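Long-range contact in fusolin (Unidentified entomopoxvirus, PDB 4YN2), which forms intracellular crystalline spindles that enhance viral virulence, and probably attacks chitin as a lytic polysaccharide monooxygenase: residues His126-Val130 and Pro198-Arg202. Coordinates in Å, arbitrary orientation, origin at the centre of the assembly. Numbering follows the deposited sequence.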
loop_
_atom_site.group_PDB
_atom_site.type_symbol
_atom_site.label_atom_id
_atom_site.label_comp_id
_atom_site.label_asym_id
_atom_site.label_seq_id
_atom_site.Cartn_x
_atom_site.Cartn_y
_atom_site.Cartn_z
ATOM N N HIS A 126 10.560 15.761 13.655
ATOM C CA HIS A 126 11.944 15.257 13.696
ATOM C C HIS A 126 12.034 13.738 13.873
ATOM O O HIS A 126 13.143 13.196 13.933
ATOM C CB HIS A 126 12.726 15.918 14.817
ATOM C CG HIS A 126 12.952 17.371 14.588
ATOM N ND1 HIS A 126 12.415 18.318 15.432
ATOM C CD2 HIS A 126 13.663 17.991 13.618
ATOM C CE1 HIS A 126 12.830 19.483 14.974
ATOM N NE2 HIS A 126 13.578 19.337 13.871
ATOM N N GLN A 127 10.891 13.044 13.968
ATOM C CA GLN A 127 10.899 11.590 14.078
ATOM C C GLN A 127 11.524 10.938 12.849
ATOM O O GLN A 127 11.032 11.132 11.743
ATOM C CB GLN A 127 9.474 11.055 14.238
ATOM C CG GLN A 127 8.917 11.234 15.621
ATOM C CD GLN A 127 7.587 10.547 15.676
ATOM O OE1 GLN A 127 6.531 11.177 15.618
ATOM N NE2 GLN A 127 7.627 9.226 15.684
ATOM N N VAL A 128 12.619 10.203 13.046
ATOM C CA VAL A 128 13.287 9.439 11.983
ATOM C C VAL A 128 12.452 8.186 11.635
ATOM O O VAL A 128 12.386 7.782 10.467
ATOM C CB VAL A 128 14.746 9.051 12.352
ATOM C CG1 VAL A 128 14.825 8.106 13.563
ATOM C CG2 VAL A 128 15.462 8.435 11.146
ATOM N N SER A 129 11.843 7.574 12.656
ATOM C CA SER A 129 11.013 6.384 12.517
ATOM C C SER A 129 9.774 6.508 13.380
ATOM O O SER A 129 9.790 7.225 14.385
ATOM C CB SER A 129 11.800 5.137 12.918
ATOM O OG SER A 129 13.021 5.062 12.201
ATOM N N VAL A 130 8.700 5.821 12.986
ATOM C CA VAL A 130 7.444 5.779 13.735
ATOM C C VAL A 130 7.274 4.328 14.174
ATOM O O VAL A 130 7.144 3.460 13.309
ATOM C CB VAL A 130 6.211 6.320 12.917
ATOM C CG1 VAL A 130 4.892 5.678 13.363
ATOM C CG2 VAL A 130 6.086 7.839 13.039
ATOM N N PRO A 198 9.555 -0.411 13.602
ATOM C CA PRO A 198 9.952 0.986 13.408
ATOM C C PRO A 198 9.903 1.305 11.920
ATOM O O PRO A 198 10.733 0.830 11.153
ATOM C CB PRO A 198 11.367 1.044 13.996
ATOM C CG PRO A 198 11.879 -0.331 13.938
ATOM C CD PRO A 198 10.738 -1.289 13.717
ATOM N N ILE A 199 8.903 2.070 11.510
ATOM C CA ILE A 199 8.695 2.428 10.115
ATOM C C ILE A 199 9.498 3.694 9.794
ATOM O O ILE A 199 9.193 4.735 10.368
ATOM C CB ILE A 199 7.186 2.637 9.827
ATOM C CG1 ILE A 199 6.312 1.430 10.272
ATOM C CG2 ILE A 199 6.954 2.952 8.359
ATOM C CD1 ILE A 199 6.593 0.144 9.629
ATOM N N PRO A 200 10.458 3.665 8.840
ATOM C CA PRO A 200 11.152 4.909 8.465
ATOM C C PRO A 200 10.175 5.912 7.867
ATOM O O PRO A 200 9.314 5.523 7.070
ATOM C CB PRO A 200 12.179 4.448 7.420
ATOM C CG PRO A 200 12.300 2.975 7.609
ATOM C CD PRO A 200 10.941 2.530 8.030
ATOM N N ILE A 201 10.279 7.188 8.271
ATOM C CA ILE A 201 9.374 8.214 7.771
ATOM C C ILE A 201 9.767 8.583 6.347
ATOM O O ILE A 201 10.918 8.445 5.946
ATOM C CB ILE A 201 9.330 9.472 8.691
ATOM C CG1 ILE A 201 9.096 9.111 10.163
ATOM C CG2 ILE A 201 8.257 10.455 8.244
ATOM C CD1 ILE A 201 8.058 8.140 10.448
ATOM N N ARG A 202 8.768 8.994 5.585
ATOM C CA ARG A 202 8.870 9.456 4.210
ATOM C C ARG A 202 8.061 10.723 4.075
ATOM O O ARG A 202 7.101 10.914 4.816
ATOM C CB ARG A 202 8.320 8.389 3.249
ATOM C CG ARG A 202 8.980 7.011 3.348
ATOM C CD ARG A 202 10.327 7.048 2.703
ATOM N NE ARG A 202 10.934 5.724 2.541
ATOM C CZ ARG A 202 11.968 5.246 3.224
ATOM N NH1 ARG A 202 12.499 5.940 4.220
ATOM N NH2 ARG A 202 12.468 4.054 2.925
HETATM O O HOH W 1 13.627 7.913 7.417
#
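Three backbone hydrogen bonds tie these antiparallel segments together. Val130 and Ile199 form a hydrogen-bonded pair, with Val130 N to Ile199 O and Ile199 N to Val130 O both at 2.9 Å. One step outward, Ser129 faces Pro200 in a non-hydrogen-bonded pair with the CA atoms 4.3 Å apart; proline has no amide hydrogen to give, and this register asks none of it. Ser129 CA adds a CA-H...O contact at 3.3 Å to Ile199 O, an oxygen already taken by Val130 N. Past the end of the regular ladder, Ile201 N still donates to Val128 O at 3.1 Å, and water 1 gives hydrogen bonds to both Val128 O and Ile201 O, bridging the two backbones where they leave the sheet. On the 126-130 side, Gln127 NE2 reaches Ser129 O at 3.2 Å, while its OE1 accepts from the amides of Ser123 and Asp124, so its side chain links the preceding loop to the strand's first residue. The packing centres on Ile201: its CD1 lies 3.3 Å from Val130 CG2, and its CG1 sits 3.2 Å from Gln127 O. Behind it, Phe230 and Leu122 continue the apolar layer, and Ile199 extends it towards Ile228 and Ile151. Here strand 129-138 begins and strand 191-200 finishes: the two inner strands of a four-stranded antiparallel sheet, paired at one end of the β-sandwich expected of a lytic polysaccharide monooxygenase fold.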